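Local coordinates for protein UL37 (Suid herpesvirus 1, PDB 4K70) that serves in the inner tegument of the herpesvirus particle and probably helps control viral trafficking, represented here by the N-terminal half of the protein, at residues A[346-349]-A[350-354]; A[338-342]-A[343-347]; A[116-120]-A[121-125]; A[442-445]-A[446-450]. All blocks are in the same frame, centred on the assembly; numbering follows the deposited sequence. Where two conformers were deposited one is given.

From the N terminus, contact 3 comes first, where a type I turn runs into helix 120-137. Far along the sequence, contact 2 ends helix 333-342 and contact 1 begins helix 347-358; the two share Thr-346 and Arg-347, so together they cover the short connection between these helices. Contact 4, in the middle of helix 438-458, closes last. None encloses a long loop, and nesting or crossing is absent: each joins neighbouring residues. In space contact 4 returns to contact 3, where Glu-117 meets Arg-449 and Glu-450. Contacts 1 and 2 lie on the opposite side of the chain's centre; the centres of contacts 1 and 3 are about 50 Å apart.

Contact 1. Residues A[346-349]-A[350-354]; sequences TRRH and CDLLE
The guanidinium of Arg-348 has Leu-352 over one face, with CD2 of the leucine 3.7 Å above the plane and over its centre, while Asp-351 comes to its edge. The His-349 ring has Thr-346 OG1 3.3 Å above one face, displaced toward the rim. Both groups belong to the N-terminal turn of helix 347-358, with Thr-346 at the N-cap: its OG1 accepts a weak bond of 3.4 Å from His-349 N. ND1 of the imidazole is hydrogen-bonded to Gly-344 O in the preceding loop, which helps fix the rotation of the ring.

At the exposed side, Arg-348 NH1 lies 3.0 Å from Asp-351 OD2, a salt bridge to be taken with caution because OD2 is too close to another atom of the model; the guanidinium and carboxylate planes are 17° apart, and the pairing of OD2 with Arg-355 is subject to the same doubt. A bend at chi2 (61°) carries the arginine forward along the helix, where the flat group can lie on Leu-352 and still present NH1 to the aspartate. Asp-351 has been seen as a calcium ligand in this protein, though no calcium is bound to it in this chain.

Backbone bonds run through the turn from i to i+4, starting with Cys-350 N to Thr-346 O at 3.0 Å, nearly straight at 164°. In the conformer given, Arg-347 NE forms a salt bridge with Glu-221 of helix 208-223. The last bond of the turn, Leu-353 N to His-349 O, measures 2.8 Å, and Leu-353 CG rests 3.2 Å from that same His-349 O.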
loop_
_atom_site.group_PDB
_atom_site.type_symbol
_atom_site.label_atom_id
_atom_site.label_comp_id
_atom_site.label_asym_id
_atom_site.label_seq_id
_atom_site.Cartn_x
_atom_site.Cartn_y
_atom_site.Cartn_z
ATOM N N THR A 346 -9.242 -8.687 -14.917
ATOM C CA THR A 346 -8.537 -9.103 -13.716
ATOM C C THR A 346 -7.033 -9.032 -13.989
ATOM O O THR A 346 -6.616 -8.767 -15.119
ATOM C CB THR A 346 -8.903 -10.531 -13.377
ATOM O OG1 THR A 346 -8.566 -11.354 -14.494
ATOM C CG2 THR A 346 -10.394 -10.647 -13.133
ATOM N N ARG A 347 -6.223 -9.260 -12.959
ATOM C CA ARG A 347 -4.767 -9.187 -13.091
ATOM C C ARG A 347 -4.255 -10.071 -14.216
ATOM O O ARG A 347 -3.475 -9.635 -15.056
ATOM C CB ARG A 347 -4.064 -9.601 -11.790
ATOM C CG ARG A 347 -2.549 -9.449 -11.870
ATOM C CD ARG A 347 -1.797 -10.378 -10.914
ATOM N NE ARG A 347 -2.003 -11.799 -11.196
ATOM C CZ ARG A 347 -1.354 -12.491 -12.134
ATOM N NH1 ARG A 347 -0.458 -11.896 -12.915
ATOM N NH2 ARG A 347 -1.614 -13.781 -12.297
ATOM N N ARG A 348 -4.688 -11.324 -14.211
ATOM C CA ARG A 348 -4.227 -12.288 -15.206
ATOM C C ARG A 348 -4.735 -11.947 -16.609
ATOM O O ARG A 348 -4.020 -12.119 -17.591
ATOM C CB ARG A 348 -4.646 -13.703 -14.796
ATOM C CG ARG A 348 -4.364 -14.769 -15.817
ATOM C CD ARG A 348 -2.882 -14.887 -16.105
ATOM N NE ARG A 348 -2.579 -16.133 -16.808
ATOM C CZ ARG A 348 -1.460 -16.351 -17.492
ATOM N NH1 ARG A 348 -0.535 -15.401 -17.568
ATOM N NH2 ARG A 348 -1.268 -17.513 -18.107
ATOM N N HIS A 349 -5.960 -11.451 -16.712
ATOM C CA HIS A 349 -6.518 -11.128 -18.041
ATOM C C HIS A 349 -5.845 -9.929 -18.679
ATOM O O HIS A 349 -5.697 -9.863 -19.913
ATOM C CB HIS A 349 -8.037 -10.933 -17.978
ATOM C CG HIS A 349 -8.779 -12.200 -17.698
ATOM N ND1 HIS A 349 -10.150 -12.258 -17.630
ATOM C CD2 HIS A 349 -8.333 -13.459 -17.472
ATOM C CE1 HIS A 349 -10.523 -13.507 -17.386
ATOM N NE2 HIS A 349 -9.439 -14.250 -17.277
ATOM N N CYS A 350 -5.464 -8.964 -17.853
ATOM C CA CYS A 350 -4.684 -7.837 -18.336
ATOM C C CYS A 350 -3.372 -8.337 -18.927
ATOM O O CYS A 350 -2.988 -7.949 -20.016
ATOM C CB CYS A 350 -4.394 -6.846 -17.206
ATOM S SG CYS A 350 -5.814 -5.842 -16.687
ATOM N N ASP A 351 -2.670 -9.178 -18.177
ATOM C CA ASP A 351 -1.420 -9.749 -18.645
ATOM C C ASP A 351 -1.587 -10.444 -20.002
ATOM O O ASP A 351 -0.788 -10.256 -20.920
ATOM C CB ASP A 351 -0.885 -10.733 -17.596
ATOM C CG ASP A 351 0.383 -11.412 -18.034
ATOM O OD1 ASP A 351 1.447 -10.750 -18.011
ATOM O OD2 ASP A 351 0.319 -12.612 -18.390
ATOM N N LEU A 352 -2.644 -11.236 -20.135
ATOM C CA LEU A 352 -2.880 -11.973 -21.372
ATOM C C LEU A 352 -3.298 -11.065 -22.537
ATOM O O LEU A 352 -2.859 -11.264 -23.655
ATOM C CB LEU A 352 -3.929 -13.066 -21.149
ATOM C CG LEU A 352 -3.542 -14.245 -20.247
ATOM C CD1 LEU A 352 -4.775 -15.100 -20.010
ATOM C CD2 LEU A 352 -2.412 -15.077 -20.885
ATOM N N LEU A 353 -4.144 -10.074 -22.275
ATOM C CA LEU A 353 -4.654 -9.224 -23.353
ATOM C C LEU A 353 -3.610 -8.204 -23.811
ATOM O O LEU A 353 -3.541 -7.870 -24.985
ATOM C CB LEU A 353 -5.954 -8.561 -22.927
ATOM C CG LEU A 353 -7.085 -9.584 -22.794
ATOM C CD1 LEU A 353 -8.320 -8.920 -22.220
ATOM C CD2 LEU A 353 -7.390 -10.221 -24.162
ATOM N N GLU A 354 -2.782 -7.725 -22.886
ATOM C CA GLU A 354 -1.635 -6.890 -23.244
ATOM C C GLU A 354 -0.728 -7.609 -24.246
ATOM O O GLU A 354 -0.438 -7.092 -25.329
ATOM C CB GLU A 354 -0.835 -6.526 -21.994
ATOM C CG GLU A 354 0.449 -5.767 -22.272
ATOM C CD GLU A 354 1.154 -5.301 -21.001
ATOM O OE1 GLU A 354 0.472 -5.071 -19.970
ATOM O OE2 GLU A 354 2.397 -5.152 -21.036
#

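Contact 2. Residues A[338-342]-A[343-347]; sequences EALVT and AGFTR
Phe-345 folds back on Leu-340 at the end of helix 333-342, and the two side chains cross at about a right angle. The touching atoms are Leu-340 CD2 and Phe-345 CB, 3.9 Å apart; the ring itself leads away, so the methyl packs on the root of the phenylalanine and not on a ring face. Beneath this pair the backbone is tied as well, since Phe-345 N donates to Leu-340 O at 2.9 Å, from well above the carbonyl plane. One residue earlier, Gly-344 N reaches Val-341 O, also at 2.9 Å and farther out of the plane. Ala-343 N is held less firmly, by weak bonds to Ala-339 O (3.4 Å) and Leu-340 O (3.1 Å).

A second layer steadies these residues. Thr-342 OG1, beside its own backbone N at chi1 -60°, donates to Glu-338 O at 2.6 Å; that carbonyl also accepts from Thr-342 N, so one oxygen takes two bonds from a single residue. Farther out, Phe-345 O accepts from NE2 of His-382, a sodium ligand on helix 366-385, and Val-323 of helix 321-329 packs on Ala-343 and Phe-345.

Gly-344, with phi of 90°, is the first residue to leave helical angles. This reversal, together with the two bonds back from Gly-344 N and Phe-345 N, is the Schellman motif that closes the C-terminal end of a helix.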
loop_
_atom_site.group_PDB
_atom_site.type_symbol
_atom_site.label_atom_id
_atom_site.label_comp_id
_atom_site.label_asym_id
_atom_site.label_seq_id
_atom_site.Cartn_x
_atom_site.Cartn_y
_atom_site.Cartn_z
ATOM N N GLU A 338 -12.450 -0.922 -9.822
ATOM C CA GLU A 338 -13.831 -1.365 -10.028
ATOM C C GLU A 338 -14.170 -1.450 -11.519
ATOM O O GLU A 338 -14.873 -2.359 -11.961
ATOM C CB GLU A 338 -14.826 -0.433 -9.321
ATOM C CG GLU A 338 -16.281 -0.751 -9.669
ATOM C CD GLU A 338 -17.270 -0.117 -8.705
ATOM O OE1 GLU A 338 -16.827 0.636 -7.812
ATOM O OE2 GLU A 338 -18.488 -0.380 -8.835
ATOM N N ALA A 339 -13.663 -0.498 -12.293
ATOM C CA ALA A 339 -13.917 -0.478 -13.726
ATOM C C ALA A 339 -13.265 -1.683 -14.377
ATOM O O ALA A 339 -13.869 -2.334 -15.238
ATOM C CB ALA A 339 -13.385 0.800 -14.341
ATOM N N LEU A 340 -12.035 -1.980 -13.966
ATOM C CA LEU A 340 -11.280 -3.070 -14.588
ATOM C C LEU A 340 -11.902 -4.416 -14.283
ATOM O O LEU A 340 -12.236 -5.168 -15.185
ATOM C CB LEU A 340 -9.833 -3.054 -14.111
ATOM C CG LEU A 340 -9.007 -1.892 -14.658
ATOM C CD1 LEU A 340 -7.737 -1.707 -13.842
ATOM C CD2 LEU A 340 -8.668 -2.158 -16.120
ATOM N N VAL A 341 -12.047 -4.723 -12.998
ATOM C CA VAL A 341 -12.491 -6.042 -12.573
ATOM C C VAL A 341 -13.924 -6.346 -13.014
ATOM O O VAL A 341 -14.228 -7.460 -13.431
ATOM C CB VAL A 341 -12.376 -6.186 -11.032
ATOM C CG1 VAL A 341 -12.949 -7.518 -10.587
ATOM C CG2 VAL A 341 -10.912 -6.012 -10.591
ATOM N N THR A 342 -14.798 -5.346 -12.899
ATOM C CA THR A 342 -16.186 -5.459 -13.345
ATOM C C THR A 342 -16.274 -5.853 -14.821
ATOM O O THR A 342 -17.172 -6.605 -15.216
ATOM C CB THR A 342 -16.969 -4.128 -13.102
ATOM O OG1 THR A 342 -16.960 -3.826 -11.706
ATOM C CG2 THR A 342 -18.401 -4.251 -13.544
ATOM N N ALA A 343 -15.330 -5.368 -15.626
ATOM C CA ALA A 343 -15.323 -5.655 -17.063
ATOM C C ALA A 343 -14.563 -6.940 -17.387
ATOM O O ALA A 343 -14.448 -7.322 -18.555
ATOM C CB ALA A 343 -14.740 -4.491 -17.845
ATOM N N GLY A 344 -14.043 -7.601 -16.357
ATOM C CA GLY A 344 -13.324 -8.850 -16.560
ATOM C C GLY A 344 -11.833 -8.681 -16.790
ATOM O O GLY A 344 -11.138 -9.646 -17.093
ATOM N N PHE A 345 -11.334 -7.460 -16.630
ATOM C CA PHE A 345 -9.901 -7.207 -16.706
ATOM C C PHE A 345 -9.240 -7.435 -15.345
ATOM O O PHE A 345 -8.759 -6.512 -14.699
ATOM C CB PHE A 345 -9.629 -5.799 -17.213
ATOM C CG PHE A 345 -9.782 -5.657 -18.719
ATOM C CD1 PHE A 345 -11.033 -5.493 -19.292
ATOM C CD2 PHE A 345 -8.670 -5.711 -19.553
ATOM C CE1 PHE A 345 -11.178 -5.356 -20.682
ATOM C CE2 PHE A 345 -8.799 -5.584 -20.933
ATOM C CZ PHE A 345 -10.056 -5.405 -21.501
ATOM N N THR A 346 -9.242 -8.687 -14.917
ATOM C CA THR A 346 -8.537 -9.103 -13.716
ATOM C C THR A 346 -7.033 -9.032 -13.989
ATOM O O THR A 346 -6.616 -8.767 -15.119
ATOM C CB THR A 346 -8.903 -10.531 -13.377
ATOM O OG1 THR A 346 -8.566 -11.354 -14.494
ATOM C CG2 THR A 346 -10.394 -10.647 -13.133
ATOM N N ARG A 347 -6.223 -9.260 -12.959
ATOM C CA ARG A 347 -4.767 -9.187 -13.091
ATOM C C ARG A 347 -4.255 -10.071 -14.216
ATOM O O ARG A 347 -3.475 -9.635 -15.056
ATOM C CB ARG A 347 -4.064 -9.601 -11.790
ATOM C CG ARG A 347 -2.549 -9.449 -11.870
ATOM C CD ARG A 347 -1.797 -10.378 -10.914
ATOM N NE ARG A 347 -2.003 -11.799 -11.196
ATOM C CZ ARG A 347 -1.354 -12.491 -12.134
ATOM N NH1 ARG A 347 -0.458 -11.896 -12.915
ATOM N NH2 ARG A 347 -1.614 -13.781 -12.297
#

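Contact 3. Residues A[116-120]-A[121-125]; sequences AEFGP and DAMFR. With NA (sodium ion), chain I.
Met-123 reaches back from the first turn of helix 120-137 over Gly-119, Phe-118 and Glu-117. Its CB lies 3.3 Å from Gly-119 O, and CG stays against that carbonyl while approaching Phe-118 O at 3.8 Å. A bend at chi2 (-61°) places the next atom, SD, which comes obliquely to the Phe-118 ring, 4.3 Å from CD1. The further bend at chi3 (90°) puts the tip, CE, 3.6 Å from Glu-117 O. The methionine thus follows three consecutive residues of the loop.

Backbone bonds hold the same turn and helix start: Gly-119 N closes a type I turn on Ala-116 O, and Met-123 N donates to Gly-119 O at 2.9 Å. Gly-119 sits at the N-cap and Pro-120 opens the helix. Ala-122 CB lies against the turn, 3.4 Å from Ala-116 O and close to Glu-117 O.

On another side of the helix start, Asp-121 OD1 binds a sodium ion at 2.8 Å. Water 1, at 2.6 Å from the ion, and Asn-99 are further ligands. The second carboxylate oxygen, OD2, is hydrogen-bonded to Thr-114 OG1, which probably fixes the rotation of the group toward the metal.

Around this junction, Met-123 packs on Ala-73 and Leu-77 of helix 63-78, Pro-120 touches helix 101-109, and Phe-118 reaches Leu-447 of helix 438-458.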
loop_
_atom_site.group_PDB
_atom_site.type_symbol
_atom_site.label_atom_id
_atom_site.label_comp_id
_atom_site.label_asym_id
_atom_site.label_seq_id
_atom_site.Cartn_x
_atom_site.Cartn_y
_atom_site.Cartn_z
ATOM N N ALA A 116 5.876 19.029 26.768
ATOM C CA ALA A 116 6.264 19.474 25.430
ATOM C C ALA A 116 5.542 18.666 24.343
ATOM O O ALA A 116 5.071 17.555 24.598
ATOM C CB ALA A 116 7.770 19.387 25.245
ATOM N N GLU A 117 5.443 19.240 23.143
ATOM C CA GLU A 117 4.735 18.601 22.037
ATOM C C GLU A 117 5.409 17.296 21.611
ATOM O O GLU A 117 4.753 16.411 21.073
ATOM C CB GLU A 117 4.543 19.574 20.859
ATOM C CG GLU A 117 3.622 20.743 21.223
ATOM C CD GLU A 117 3.317 21.680 20.056
ATOM O OE1 GLU A 117 2.867 21.204 18.999
ATOM O OE2 GLU A 117 3.517 22.904 20.200
ATOM N N PHE A 118 6.700 17.165 21.901
ATOM C CA PHE A 118 7.399 15.886 21.717
ATOM C C PHE A 118 7.854 15.245 23.030
ATOM O O PHE A 118 8.758 14.394 23.049
ATOM C CB PHE A 118 8.554 16.041 20.735
ATOM C CG PHE A 118 8.095 16.274 19.321
ATOM C CD1 PHE A 118 7.704 15.208 18.522
ATOM C CD2 PHE A 118 8.027 17.558 18.802
ATOM C CE1 PHE A 118 7.263 15.420 17.212
ATOM C CE2 PHE A 118 7.595 17.779 17.504
ATOM C CZ PHE A 118 7.213 16.711 16.707
ATOM N N GLY A 119 7.184 15.638 24.110
ATOM C CA GLY A 119 7.453 15.135 25.442
ATOM C C GLY A 119 6.761 13.813 25.714
ATOM O O GLY A 119 6.059 13.277 24.850
ATOM N N PRO A 120 6.973 13.265 26.917
ATOM C CA PRO A 120 6.467 11.949 27.314
ATOM C C PRO A 120 4.955 11.905 27.427
ATOM O O PRO A 120 4.366 10.923 26.996
ATOM C CB PRO A 120 7.130 11.707 28.687
ATOM C CG PRO A 120 7.557 13.073 29.163
ATOM C CD PRO A 120 7.914 13.817 27.908
ATOM N N ASP A 121 4.337 12.937 27.997
ATOM C CA ASP A 121 2.881 12.992 28.108
ATOM C C ASP A 121 2.237 12.972 26.724
ATOM O O ASP A 121 1.269 12.261 26.484
ATOM C CB ASP A 121 2.431 14.286 28.807
ATOM C CG ASP A 121 2.959 14.416 30.236
ATOM O OD1 ASP A 121 3.466 13.415 30.801
ATOM O OD2 ASP A 121 2.845 15.536 30.797
ATOM N N ALA A 122 2.775 13.788 25.828
ATOM C CA ALA A 122 2.243 13.917 24.475
ATOM C C ALA A 122 2.461 12.629 23.682
ATOM O O ALA A 122 1.541 12.095 23.052
ATOM C CB ALA A 122 2.901 15.085 23.777
ATOM N N MET A 123 3.683 12.119 23.726
ATOM C CA MET A 123 3.992 10.911 22.969
ATOM C C MET A 123 3.210 9.697 23.477
ATOM O O MET A 123 2.736 8.895 22.687
ATOM C CB MET A 123 5.499 10.670 22.921
ATOM C CG MET A 123 6.235 11.702 22.058
ATOM S SD MET A 123 5.762 11.751 20.284
ATOM C CE MET A 123 4.423 12.953 20.302
ATOM N N PHE A 124 3.041 9.580 24.788
ATOM C CA PHE A 124 2.257 8.490 25.347
ATOM C C PHE A 124 0.825 8.532 24.835
ATOM O O PHE A 124 0.280 7.523 24.405
ATOM C CB PHE A 124 2.261 8.528 26.882
ATOM C CG PHE A 124 1.479 7.400 27.509
ATOM C CD1 PHE A 124 2.037 6.134 27.625
ATOM C CD2 PHE A 124 0.178 7.597 27.950
ATOM C CE1 PHE A 124 1.317 5.088 28.174
ATOM C CE2 PHE A 124 -0.547 6.552 28.503
ATOM C CZ PHE A 124 0.022 5.296 28.613
ATOM N N ARG A 125 0.213 9.710 24.901
ATOM C CA ARG A 125 -1.166 9.884 24.469
ATOM C C ARG A 125 -1.363 9.646 22.963
ATOM O O ARG A 125 -2.199 8.834 22.571
ATOM C CB ARG A 125 -1.686 11.280 24.879
ATOM C CG ARG A 125 -3.177 11.521 24.613
ATOM C CD ARG A 125 -3.629 12.943 25.023
ATOM N NE ARG A 125 -2.909 13.975 24.287
ATOM C CZ ARG A 125 -2.030 14.816 24.829
ATOM N NH1 ARG A 125 -1.767 14.765 26.132
ATOM N NH2 ARG A 125 -1.418 15.716 24.064
HETATM NA NA NA I . 4.678 10.863 30.794
HETATM O O HOH W 1 6.027 10.319 32.935
#

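Contact 4. Residues A[442-445]-A[446-450]; sequences AARA and ALLRE
Residues 442-445 and 446-450 form one uninterrupted stretch of alpha-helix, joined by four i to i+4 bonds in succession. Ala-446 N donates to Ala-442 O and Leu-447 N to Ala-443 O; Leu-448 N meets Arg-444 O at 2.9 Å, the straightest of the four at 164°, and Arg-449 N reaches Ala-445 O at 3.1 Å with a more bent 145°.

One turn apart on the surface, Arg-444 and Leu-448 pack against each other. The arginine chain is extended from CG to NE, and chi4 of -86° turns the guanidinium so that Leu-448 CD1 sits over its centre, 3.3 Å above the plane. The methyl is 3.4 Å from Arg-444 CZ, so the contact is a methyl packed on the flat face of a charged group.

Arg-449 bends at chi3 and folds back along the helix. Ala-445 O and Ala-446 CA lie over one face of its guanidinium, both displaced toward the rim. At the edge, in its plane, water 2 accepts from Arg-449 NH2 at 3.3 Å and donates to Ala-442 O at 2.9 Å, linking the tip to a carbonyl seven residues, nearly two turns, earlier.

Leu-447 of helix 438-458 packs on Leu-469 and Leu-473 of helix 464-481; Ala-446 touches Glu-117 and Phe-118 in the loop before helix 120-137, and Glu-117 forms a salt bridge with Arg-449.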
loop_
_atom_site.group_PDB
_atom_site.type_symbol
_atom_site.label_atom_id
_atom_site.label_comp_id
_atom_site.label_asym_id
_atom_site.label_seq_id
_atom_site.Cartn_x
_atom_site.Cartn_y
_atom_site.Cartn_z
ATOM N N ALA A 442 4.173 20.684 9.472
ATOM C CA ALA A 442 3.507 20.839 10.766
ATOM C C ALA A 442 4.344 20.276 11.924
ATOM O O ALA A 442 4.384 20.847 13.023
ATOM C CB ALA A 442 2.143 20.162 10.736
ATOM N N ALA A 443 5.004 19.146 11.677
ATOM C CA ALA A 443 5.808 18.497 12.705
ATOM C C ALA A 443 6.983 19.399 13.053
ATOM O O ALA A 443 7.256 19.645 14.230
ATOM C CB ALA A 443 6.302 17.131 12.213
ATOM N N ARG A 444 7.658 19.906 12.022
ATOM C CA ARG A 444 8.751 20.861 12.200
ATOM C C ARG A 444 8.286 22.100 12.962
ATOM O O ARG A 444 8.966 22.556 13.886
ATOM C CB ARG A 444 9.340 21.261 10.840
ATOM C CG ARG A 444 10.395 22.362 10.900
ATOM C CD ARG A 444 10.809 22.815 9.504
ATOM N NE ARG A 444 11.688 23.981 9.564
ATOM C CZ ARG A 444 11.255 25.237 9.631
ATOM N NH1 ARG A 444 9.952 25.491 9.634
ATOM N NH2 ARG A 444 12.121 26.239 9.698
ATOM N N ALA A 445 7.126 22.636 12.591
ATOM C CA ALA A 445 6.561 23.780 13.315
ATOM C C ALA A 445 6.398 23.476 14.808
ATOM O O ALA A 445 6.689 24.319 15.654
ATOM C CB ALA A 445 5.237 24.189 12.714
ATOM N N ALA A 446 5.932 22.271 15.122
ATOM C CA ALA A 446 5.766 21.846 16.507
ATOM C C ALA A 446 7.100 21.776 17.254
ATOM O O ALA A 446 7.204 22.254 18.383
ATOM C CB ALA A 446 5.046 20.512 16.573
ATOM N N LEU A 447 8.110 21.178 16.626
ATOM C CA LEU A 447 9.435 21.066 17.235
ATOM C C LEU A 447 10.058 22.438 17.484
ATOM O O LEU A 447 10.628 22.683 18.544
ATOM C CB LEU A 447 10.369 20.215 16.376
ATOM C CG LEU A 447 11.755 19.878 16.946
ATOM C CD1 LEU A 447 11.670 19.401 18.380
ATOM C CD2 LEU A 447 12.451 18.833 16.093
ATOM N N LEU A 448 9.936 23.336 16.511
ATOM C CA LEU A 448 10.513 24.671 16.642
ATOM C C LEU A 448 9.819 25.528 17.703
ATOM O O LEU A 448 10.437 26.429 18.269
ATOM C CB LEU A 448 10.515 25.393 15.297
ATOM C CG LEU A 448 11.529 24.870 14.286
ATOM C CD1 LEU A 448 11.460 25.690 13.003
ATOM C CD2 LEU A 448 12.930 24.901 14.889
ATOM N N ARG A 449 8.541 25.262 17.961
ATOM C CA ARG A 449 7.843 25.931 19.056
ATOM C C ARG A 449 8.474 25.542 20.392
ATOM O O ARG A 449 8.593 26.361 21.303
ATOM C CB ARG A 449 6.350 25.588 19.063
ATOM C CG ARG A 449 5.535 26.218 17.911
ATOM C CD ARG A 449 4.040 26.136 18.198
ATOM N NE ARG A 449 3.530 24.761 18.180
ATOM C CZ ARG A 449 3.078 24.151 17.089
ATOM N NH1 ARG A 449 3.078 24.787 15.925
ATOM N NH2 ARG A 449 2.627 22.908 17.154
ATOM N N GLU A 450 8.884 24.284 20.512
ATOM C CA GLU A 450 9.530 23.837 21.740
ATOM C C GLU A 450 10.941 24.404 21.832
ATOM O O GLU A 450 11.408 24.756 22.921
ATOM C CB GLU A 450 9.539 22.309 21.839
ATOM C CG GLU A 450 8.151 21.701 21.866
ATOM C CD GLU A 450 7.273 22.286 22.963
ATOM O OE1 GLU A 450 7.762 23.122 23.763
ATOM O OE2 GLU A 450 6.085 21.899 23.032
HETATM O O HOH W 2 1.855 21.821 14.167
#